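Side-chain contacts in signal transduction histidine-protein kinase/phosphatase MprB (Mycobacterium hassiacum, PDB 6BLK), which probably autophosphorylates on a histidine with ATP as a two-component sensor kinase of mycobacteria, this chain being its ATP-binding catalytic domain: residues D56-W61 with L82-Q87; E13-S18 with V70-I75. All coordinates share one frame; numbering follows the deposited sequence.

Both contacts are buried, and each sets a helix against the same mixed sheet of the ATP-binding domain, on strands 67-76 and 79-85, which are neighbours. Interaction 1 brings the end of helix 44-60 up to the end of strand 79-85 and builds the nucleotide site: beneath the polar groups that hold ATP and magnesium lies a small apolar touch. Interaction 2 presses helix 11-25 on strand 67-76 with aliphatic branches alone, the nearest atoms of V70's side chain and ATP being about 12 Å apart. L82 joins the two, its CD1 lying 4.1 Å from CD1 of I15 and 4.1 Å from CG1 of V70.

Interaction 1: residues D56-W61 with L82-Q87; sequences DNAAKW and LVITDQ. With MG (magnesium ion), chain F; ATP (adenosine-5'-triphosphate), chain E.
The nucleotide site of the Bergerat (GHKL) ATPase fold forms here, where the end of helix 44-60 (the N box of histidine kinases) meets the residues just after strand 79-85. A58 and D86 touch across it: OD2 of D86 lies 3.7 Å from CA of A58, and a methyl is small enough to let the carboxylate come this close to the helix. Deeper in, CB of A58 packs on CG2 of I84 at 4.0 Å.

D86 reads the adenine. With CG between the backbone N and carbonyl carbon (chi1 60°), its side chain sets OD2 beside A58, where this oxygen accepts a nearly straight bond from N6 of ATP (2.9 Å, 164° at the hydrogen). OD1 takes the backbone N-H groups of G88 and T147, which fix the carboxylate's rotation.

Just past the helix end, W61 lays its indole over the adenine and ribose, with CB of K60 on the other face and CB of N57 at the ring edge. The amide of N57 serves twice: OD1 binds magnesium at 2.1 Å, while ND2 donates to O2A of ATP. Three phosphate oxygens and two waters complete six ligands, and one of these waters also donates to OD2 of D56. The long chain of K60, bent at chi3 (68°), brings NZ to 2.8 Å from O2B of ATP.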
ATOM      1  N   ASP A  56       6.299   0.109   3.404  1.00 18.34           N
ATOM      2  CA  ASP A  56       7.538  -0.545   3.802  1.00 13.88           C
ATOM      3  C   ASP A  56       8.053  -1.464   2.697  1.00 17.73           C
ATOM      4  O   ASP A  56       9.258  -1.475   2.413  1.00 13.12           O
ATOM      5  CB  ASP A  56       7.342  -1.324   5.096  1.00 16.51           C
ATOM      6  CG  ASP A  56       8.634  -1.870   5.628  1.00 27.95           C
ATOM      7  OD1 ASP A  56       9.502  -1.037   5.965  1.00 27.02           O
ATOM      8  OD2 ASP A  56       8.763  -3.115   5.688  1.00 27.58           O
ATOM      9  N   ASN A  57       7.160  -2.227   2.045  1.00 12.85           N
ATOM     10  CA  ASN A  57       7.571  -3.080   0.929  1.00 13.98           C
ATOM     11  C   ASN A  57       8.073  -2.243  -0.224  1.00 20.06           C
ATOM     12  O   ASN A  57       9.090  -2.574  -0.853  1.00 15.56           O
ATOM     13  CB  ASN A  57       6.420  -3.973   0.442  1.00 12.83           C
ATOM     14  CG  ASN A  57       6.003  -4.995   1.459  1.00 17.13           C
ATOM     15  OD1 ASN A  57       6.774  -5.355   2.358  1.00 14.39           O
ATOM     16  ND2 ASN A  57       4.764  -5.471   1.333  1.00 13.05           N
ATOM     17  N   ALA A  58       7.384  -1.142  -0.506  1.00 14.01           N
ATOM     18  CA  ALA A  58       7.785  -0.308  -1.620  1.00 16.33           C
ATOM     19  C   ALA A  58       9.194   0.201  -1.385  1.00 15.70           C
ATOM     20  O   ALA A  58      10.011   0.238  -2.312  1.00 17.16           O
ATOM     21  CB  ALA A  58       6.797   0.855  -1.797  1.00 17.12           C
ATOM     22  N   ALA A  59       9.497   0.583  -0.147  1.00 13.95           N
ATOM     23  CA  ALA A  59      10.835   1.078   0.172  1.00 17.80           C
ATOM     24  C   ALA A  59      11.865  -0.043   0.117  1.00 21.44           C
ATOM     25  O   ALA A  59      12.958   0.138  -0.432  1.00 21.79           O
ATOM     26  CB  ALA A  59      10.855   1.747   1.548  1.00 19.53           C
ATOM     27  N   LYS A  60      11.527  -1.212   0.654  1.00 13.22           N
ATOM     28  CA  LYS A  60      12.517  -2.285   0.782  1.00 13.74           C
ATOM     29  C   LYS A  60      13.103  -2.630  -0.569  1.00 19.48           C
ATOM     30  O   LYS A  60      14.334  -2.793  -0.713  1.00 18.66           O
ATOM     31  CB  LYS A  60      11.896  -3.541   1.418  1.00 19.18           C
ATOM     32  CG  LYS A  60      11.787  -3.467   2.923  1.00 16.34           C
ATOM     33  CD  LYS A  60      10.907  -4.598   3.474  1.00 21.95           C
ATOM     34  CE  LYS A  60      11.543  -5.949   3.305  1.00 16.16           C
ATOM     35  NZ  LYS A  60      10.702  -7.101   3.834  1.00 18.88           N
ATOM     36  N   TRP A  61      12.237  -2.750  -1.570  1.00 15.76           N
ATOM     37  CA  TRP A  61      12.630  -3.198  -2.893  1.00 17.98           C
ATOM     38  C   TRP A  61      12.787  -2.043  -3.887  1.00 14.16           C
ATOM     39  O   TRP A  61      12.902  -2.289  -5.088  1.00 20.02           O
ATOM     40  CB  TRP A  61      11.651  -4.266  -3.383  1.00 17.01           C
ATOM     41  CG  TRP A  61      11.879  -5.572  -2.642  1.00 19.74           C
ATOM     42  CD1 TRP A  61      12.898  -6.455  -2.847  1.00 16.56           C
ATOM     43  CD2 TRP A  61      11.089  -6.122  -1.568  1.00 14.48           C
ATOM     44  NE1 TRP A  61      12.798  -7.513  -1.968  1.00 18.11           N
ATOM     45  CE2 TRP A  61      11.688  -7.338  -1.182  1.00 15.92           C
ATOM     46  CE3 TRP A  61       9.927  -5.700  -0.909  1.00 20.38           C
ATOM     47  CZ2 TRP A  61      11.183  -8.124  -0.154  1.00 18.71           C
ATOM     48  CZ3 TRP A  61       9.422  -6.488   0.110  1.00 15.59           C
ATOM     49  CH2 TRP A  61      10.046  -7.686   0.476  1.00 16.95           C
ATOM     50  N   LEU A  82      -6.295   4.007  -3.506  1.00 11.64           N
ATOM     51  CA  LEU A  82      -4.932   4.309  -3.097  1.00  7.89           C
ATOM     52  C   LEU A  82      -4.023   3.412  -3.918  1.00  9.10           C
ATOM     53  O   LEU A  82      -4.188   2.192  -3.922  1.00 11.42           O
ATOM     54  CB  LEU A  82      -4.739   4.081  -1.595  1.00 10.07           C
ATOM     55  CG  LEU A  82      -3.326   4.058  -0.998  1.00 12.92           C
ATOM     56  CD1 LEU A  82      -2.635   5.403  -1.064  1.00 12.49           C
ATOM     57  CD2 LEU A  82      -3.406   3.606   0.463  1.00 20.91           C
ATOM     58  N   VAL A  83      -3.082   4.010  -4.611  1.00 10.55           N
ATOM     59  CA  VAL A  83      -2.131   3.246  -5.411  1.00 10.54           C
ATOM     60  C   VAL A  83      -0.749   3.613  -4.936  1.00 11.75           C
ATOM     61  O   VAL A  83      -0.358   4.789  -4.993  1.00 11.66           O
ATOM     62  CB  VAL A  83      -2.277   3.497  -6.919  1.00  9.76           C
ATOM     63  CG1 VAL A  83      -1.375   2.548  -7.691  1.00 17.61           C
ATOM     64  CG2 VAL A  83      -3.693   3.305  -7.366  1.00 15.99           C
ATOM     65  N   ILE A  84      -0.008   2.614  -4.476  1.00  9.82           N
ATOM     66  CA  ILE A  84       1.374   2.788  -4.026  1.00 11.50           C
ATOM     67  C   ILE A  84       2.294   2.038  -4.993  1.00 12.49           C
ATOM     68  O   ILE A  84       2.101   0.844  -5.276  1.00 11.72           O
ATOM     69  CB  ILE A  84       1.568   2.317  -2.578  1.00 12.26           C
ATOM     70  CG1 ILE A  84       0.827   3.246  -1.614  1.00 12.62           C
ATOM     71  CG2 ILE A  84       3.052   2.241  -2.227  1.00 12.50           C
ATOM     72  CD1 ILE A  84       0.612   2.692  -0.224  1.00 13.33           C
ATOM     73  N   THR A  85       3.250   2.764  -5.562  1.00 12.97           N
ATOM     74  CA  THR A  85       4.038   2.253  -6.663  1.00 12.15           C
ATOM     75  C   THR A  85       5.513   2.414  -6.357  1.00 14.03           C
ATOM     76  O   THR A  85       5.934   3.355  -5.673  1.00 14.54           O
ATOM     77  CB  THR A  85       3.767   2.965  -8.011  1.00 13.52           C
ATOM     78  OG1 THR A  85       3.944   4.376  -7.844  1.00 20.51           O
ATOM     79  CG2 THR A  85       2.409   2.686  -8.534  1.00 16.62           C
ATOM     80  N   ASP A  86       6.301   1.488  -6.893  1.00 10.56           N
ATOM     81  CA  ASP A  86       7.760   1.593  -6.788  1.00 12.77           C
ATOM     82  C   ASP A  86       8.398   1.284  -8.133  1.00 12.55           C
ATOM     83  O   ASP A  86       7.732   0.994  -9.129  1.00 14.12           O
ATOM     84  CB  ASP A  86       8.312   0.676  -5.693  1.00 15.81           C
ATOM     85  CG  ASP A  86       7.982  -0.766  -5.947  1.00 20.67           C
ATOM     86  OD1 ASP A  86       8.382  -1.306  -7.011  1.00 16.41           O
ATOM     87  OD2 ASP A  86       7.266  -1.351  -5.101  1.00 17.35           O
ATOM     88  N   GLN A  87       9.742   1.365  -8.151  1.00 13.88           N
ATOM     89  CA  GLN A  87      10.557   1.081  -9.318  1.00 13.69           C
ATOM     90  C   GLN A  87      11.404  -0.160  -9.100  1.00 12.68           C
ATOM     91  O   GLN A  87      12.490  -0.291  -9.663  1.00 16.65           O
ATOM     92  CB  GLN A  87      11.437   2.282  -9.635  1.00 13.35           C
ATOM     93  CG  GLN A  87      10.664   3.499 -10.053  1.00 13.22           C
ATOM     94  CD  GLN A  87      11.580   4.646 -10.439  1.00 20.02           C
ATOM     95  OE1 GLN A  87      12.320   5.171  -9.612  1.00 22.30           O
ATOM     96  NE2 GLN A  87      11.536   5.027 -11.699  1.00 32.97           N
TER
HETATM   97 MG    MG F 502       6.460  -6.637   4.006  1.00 13.78          MG
HETATM   98  PG  ATP E 501       6.981  -8.676   6.499  1.00 16.53           P
HETATM   99  O1G ATP E 501       6.168  -7.720   5.647  1.00 13.19           O
HETATM  100  O2G ATP E 501       6.217  -9.747   7.293  1.00 14.41           O
HETATM  101  O3G ATP E 501       8.081  -8.010   7.309  1.00 19.04           O
HETATM  102  PB  ATP E 501       7.793  -9.443   3.793  1.00 14.36           P
HETATM  103  O1B ATP E 501       8.765 -10.484   3.265  1.00 19.29           O
HETATM  104  O2B ATP E 501       8.011  -7.990   3.554  1.00 11.83           O
HETATM  105  O3B ATP E 501       7.790  -9.588   5.419  1.00 13.25           O
HETATM  106  PA  ATP E 501       5.113  -9.132   2.637  1.00 11.69           P
HETATM  107  O1A ATP E 501       3.827  -9.881   2.973  1.00 15.25           O
HETATM  108  O2A ATP E 501       5.168  -7.654   2.932  1.00 13.53           O
HETATM  109  O3A ATP E 501       6.295  -9.963   3.400  1.00 12.75           O
HETATM  110  O5' ATP E 501       5.462  -9.453   1.141  1.00 14.45           O
HETATM  111  C5' ATP E 501       5.499 -10.793   0.681  1.00 20.96           C
HETATM  112  C4' ATP E 501       6.580 -10.908  -0.387  1.00 19.14           C
HETATM  113  O4' ATP E 501       6.074 -10.260  -1.560  1.00 18.42           O
HETATM  114  C3' ATP E 501       7.941 -10.261  -0.101  1.00 20.17           C
HETATM  115  O3' ATP E 501       8.825 -11.139   0.629  1.00 14.50           O
HETATM  116  C2' ATP E 501       8.431  -9.999  -1.513  1.00 17.20           C
HETATM  117  O2' ATP E 501       8.957 -11.191  -2.124  1.00 16.87           O
HETATM  118  C1' ATP E 501       7.158  -9.655  -2.253  1.00 20.14           C
HETATM  119  N9  ATP E 501       6.876  -8.208  -2.304  1.00 15.30           N
HETATM  120  C8  ATP E 501       5.940  -7.499  -1.586  1.00 15.99           C
HETATM  121  N7  ATP E 501       5.955  -6.188  -1.959  1.00 13.76           N
HETATM  122  C5  ATP E 501       6.900  -6.073  -2.919  1.00 12.87           C
HETATM  123  C6  ATP E 501       7.366  -4.968  -3.728  1.00 19.30           C
HETATM  124  N6  ATP E 501       6.851  -3.748  -3.523  1.00 15.23           N
HETATM  125  N1  ATP E 501       8.324  -5.219  -4.619  1.00 17.54           N
HETATM  126  C2  ATP E 501       8.842  -6.448  -4.794  1.00 15.01           C
HETATM  127  N3  ATP E 501       8.443  -7.520  -4.097  1.00 18.56           N
HETATM  128  C4  ATP E 501       7.476  -7.382  -3.160  1.00 18.46           C
HETATM  129  O   HOH W   1       8.122  -5.499   5.008  1.00 17.49           O
HETATM  130  O   HOH W   2       5.008  -5.261   4.675  1.00 12.46           O

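Interaction 2: residues E13-S18 with V70-I75; sequences EVIDRS and VRLYQI
Helix-on-sheet packing in the alpha/beta sandwich of the GHKL-type domain joins I15 of helix 11-25 to V70 and L72 of strand 67-76. The contact is wholly apolar. I15 points toward the strand and divides its two branches between the two partners: CG2, anti to the backbone N, meets CG1 of V70 at 3.9 Å, while the longer arm carries CD1 onward to L72. Because V70 and L72 are two residues apart on the strand, both turn to the helix-covered face, and one beta-branched side chain can touch both. I15 and V70 run past each other in opposite directions, whereas I15 and L72 meet at a slant, methyl to methyl.

Neighbouring apolar groups extend the layer: I15 also rests on V35, and V70 on L55 of helix 44-60, so two helices share this face of the sheet.

The polar bonds named here run along the sheet: backbone pairing ties V70 and L72 to strand 30-40, and R71, turned away from the helix, donates from NH1 to OG1 of T34. With CG anti to the backbone N (chi1 -171°), the side chain of L72 reaches I15, and its CD1 lies 3.8 Å from CD1 of I15.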
ATOM      1  N   GLU A  13      -4.223  12.133   7.010  1.00 16.09           N
ATOM      2  CA  GLU A  13      -3.386  12.012   8.195  1.00 20.38           C
ATOM      3  C   GLU A  13      -2.799  10.612   8.311  1.00 17.13           C
ATOM      4  O   GLU A  13      -1.632  10.460   8.685  1.00 22.72           O
ATOM      5  CB  GLU A  13      -4.183  12.385   9.443  1.00 21.50           C
ATOM      6  CG  GLU A  13      -4.743  13.806   9.464  1.00 36.27           C
ATOM      7  CD  GLU A  13      -3.951  14.735  10.362  1.00 65.35           C
ATOM      8  OE1 GLU A  13      -2.758  14.448  10.618  1.00 61.36           O
ATOM      9  OE2 GLU A  13      -4.528  15.747  10.823  1.00 72.96           O
ATOM     10  N   VAL A  14      -3.584   9.577   7.989  1.00 18.03           N
ATOM     11  CA  VAL A  14      -3.090   8.210   8.043  1.00 18.11           C
ATOM     12  C   VAL A  14      -1.879   8.050   7.140  1.00 18.05           C
ATOM     13  O   VAL A  14      -0.845   7.503   7.543  1.00 19.72           O
ATOM     14  CB  VAL A  14      -4.213   7.230   7.663  1.00 22.47           C
ATOM     15  CG1 VAL A  14      -3.666   5.846   7.438  1.00 18.92           C
ATOM     16  CG2 VAL A  14      -5.251   7.224   8.756  1.00 21.13           C
ATOM     17  N   ILE A  15      -1.986   8.535   5.908  1.00 16.83           N
ATOM     18  CA  ILE A  15      -0.882   8.395   4.964  1.00 16.30           C
ATOM     19  C   ILE A  15       0.309   9.228   5.410  1.00 16.36           C
ATOM     20  O   ILE A  15       1.450   8.769   5.328  1.00 17.36           O
ATOM     21  CB  ILE A  15      -1.356   8.760   3.553  1.00 16.92           C
ATOM     22  CG1 ILE A  15      -2.441   7.774   3.119  1.00 14.85           C
ATOM     23  CG2 ILE A  15      -0.182   8.774   2.608  1.00 19.68           C
ATOM     24  CD1 ILE A  15      -3.217   8.211   1.904  1.00 16.13           C
ATOM     25  N   ASP A  16       0.071  10.444   5.911  1.00 16.48           N
ATOM     26  CA  ASP A  16       1.185  11.295   6.347  1.00 21.19           C
ATOM     27  C   ASP A  16       1.945  10.659   7.508  1.00 26.02           C
ATOM     28  O   ASP A  16       3.183  10.706   7.545  1.00 22.30           O
ATOM     29  CB  ASP A  16       0.673  12.677   6.746  1.00 27.35           C
ATOM     30  CG  ASP A  16       1.789  13.602   7.240  1.00 49.97           C
ATOM     31  OD1 ASP A  16       2.981  13.260   7.067  1.00 72.50           O
ATOM     32  OD2 ASP A  16       1.476  14.670   7.809  1.00 58.21           O
ATOM     33  N   ARG A  17       1.221  10.067   8.467  1.00 21.58           N
ATOM     34  CA  ARG A  17       1.871   9.373   9.576  1.00 19.53           C
ATOM     35  C   ARG A  17       2.674   8.186   9.076  1.00 23.42           C
ATOM     36  O   ARG A  17       3.821   7.978   9.488  1.00 24.72           O
ATOM     37  CB  ARG A  17       0.844   8.898  10.608  1.00 25.52           C
ATOM     38  CG  ARG A  17       0.134   9.977  11.366  1.00 40.03           C
ATOM     39  CD  ARG A  17      -0.915   9.367  12.322  1.00 42.53           C
ATOM     40  NE  ARG A  17      -1.743  10.386  12.968  1.00 67.09           N
ATOM     41  CZ  ARG A  17      -1.407  11.044  14.076  1.00 72.67           C
ATOM     42  NH1 ARG A  17      -0.251  10.801  14.680  1.00 71.05           N
ATOM     43  NH2 ARG A  17      -2.230  11.954  14.583  1.00 75.57           N
ATOM     44  N   SER A  18       2.071   7.372   8.206  1.00 19.59           N
ATOM     45  CA  SER A  18       2.778   6.223   7.654  1.00 17.81           C
ATOM     46  C   SER A  18       4.030   6.650   6.912  1.00 21.46           C
ATOM     47  O   SER A  18       5.063   5.982   7.001  1.00 22.85           O
ATOM     48  CB  SER A  18       1.873   5.430   6.723  1.00 19.15           C
ATOM     49  OG  SER A  18       0.741   4.953   7.418  1.00 23.21           O
ATOM     50  N   VAL A  70       2.567   7.588  -4.262  1.00 12.33           N
ATOM     51  CA  VAL A  70       1.527   7.383  -3.264  1.00 11.39           C
ATOM     52  C   VAL A  70       0.365   8.254  -3.713  1.00 17.27           C
ATOM     53  O   VAL A  70       0.387   9.476  -3.533  1.00 15.71           O
ATOM     54  CB  VAL A  70       1.967   7.762  -1.848  1.00 15.31           C
ATOM     55  CG1 VAL A  70       0.874   7.467  -0.871  1.00 16.62           C
ATOM     56  CG2 VAL A  70       3.289   7.076  -1.470  1.00 16.58           C
ATOM     57  N   ARG A  71      -0.636   7.644  -4.322  1.00 13.18           N
ATOM     58  CA  ARG A  71      -1.686   8.400  -4.985  1.00  8.69           C
ATOM     59  C   ARG A  71      -3.029   7.924  -4.476  1.00 12.01           C
ATOM     60  O   ARG A  71      -3.277   6.729  -4.383  1.00 14.16           O
ATOM     61  CB  ARG A  71      -1.639   8.258  -6.515  1.00 12.27           C
ATOM     62  CG  ARG A  71      -0.240   8.223  -7.158  1.00 22.69           C
ATOM     63  CD  ARG A  71       0.376   9.561  -7.415  1.00 30.41           C
ATOM     64  NE  ARG A  71       1.653   9.426  -8.116  1.00 31.85           N
ATOM     65  CZ  ARG A  71       2.526  10.416  -8.263  1.00 33.39           C
ATOM     66  NH1 ARG A  71       2.262  11.618  -7.762  1.00 28.84           N
ATOM     67  NH2 ARG A  71       3.655  10.207  -8.920  1.00 37.21           N
ATOM     68  N   LEU A  72      -3.887   8.864  -4.134  1.00 11.67           N
ATOM     69  CA  LEU A  72      -5.227   8.525  -3.684  1.00  9.20           C
ATOM     70  C   LEU A  72      -6.180   9.446  -4.426  1.00 14.37           C
ATOM     71  O   LEU A  72      -6.115  10.672  -4.277  1.00 14.12           O
ATOM     72  CB  LEU A  72      -5.376   8.643  -2.153  1.00 10.22           C
ATOM     73  CG  LEU A  72      -6.670   8.113  -1.541  1.00 12.78           C
ATOM     74  CD1 LEU A  72      -6.467   7.900  -0.051  1.00 17.37           C
ATOM     75  CD2 LEU A  72      -7.757   9.108  -1.771  1.00 20.25           C
ATOM     76  N   TYR A  73      -7.053   8.853  -5.232  1.00 11.68           N
ATOM     77  CA  TYR A  73      -8.025   9.594  -6.014  1.00 13.96           C
ATOM     78  C   TYR A  73      -9.388   8.968  -5.822  1.00 13.74           C
ATOM     79  O   TYR A  73      -9.502   7.750  -5.729  1.00 13.34           O
ATOM     80  CB  TYR A  73      -7.671   9.566  -7.490  1.00 15.03           C
ATOM     81  CG  TYR A  73      -6.527  10.446  -7.885  1.00 13.94           C
ATOM     82  CD1 TYR A  73      -6.696  11.822  -7.991  1.00 20.68           C
ATOM     83  CD2 TYR A  73      -5.287   9.911  -8.177  1.00 18.26           C
ATOM     84  CE1 TYR A  73      -5.637  12.640  -8.377  1.00 22.85           C
ATOM     85  CE2 TYR A  73      -4.253  10.700  -8.546  1.00 21.58           C
ATOM     86  CZ  TYR A  73      -4.418  12.057  -8.642  1.00 16.60           C
ATOM     87  OH  TYR A  73      -3.316  12.808  -9.043  1.00 27.30           O
ATOM     88  N   GLN A  74     -10.417   9.809  -5.811  1.00 12.85           N
ATOM     89  CA  GLN A  74     -11.798   9.327  -5.842  1.00 11.08           C
ATOM     90  C   GLN A  74     -12.101   8.703  -7.205  1.00 13.71           C
ATOM     91  O   GLN A  74     -11.740   9.253  -8.238  1.00 19.92           O
ATOM     92  CB  GLN A  74     -12.757  10.493  -5.597  1.00 13.88           C
ATOM     93  CG  GLN A  74     -14.232  10.080  -5.536  1.00 13.55           C
ATOM     94  CD  GLN A  74     -15.144  11.168  -5.027  1.00 14.33           C
ATOM     95  OE1 GLN A  74     -14.738  12.307  -4.837  1.00 17.42           O
ATOM     96  NE2 GLN A  74     -16.412  10.811  -4.799  1.00 16.54           N
ATOM     97  N   ILE A  75     -12.760   7.546  -7.216  1.00 13.25           N
ATOM     98  CA  ILE A  75     -13.094   6.859  -8.461  1.00 18.40           C
ATOM     99  C   ILE A  75     -14.600   6.725  -8.702  1.00 21.45           C
ATOM    100  O   ILE A  75     -14.994   6.429  -9.838  1.00 27.85           O
ATOM    101  CB  ILE A  75     -12.416   5.467  -8.537  1.00 18.71           C
ATOM    102  CG1 ILE A  75     -12.901   4.553  -7.386  1.00 23.09           C
ATOM    103  CG2 ILE A  75     -10.922   5.613  -8.528  1.00 18.46           C
ATOM    104  CD1 ILE A  75     -12.458   3.085  -7.498  1.00 24.73           C
TER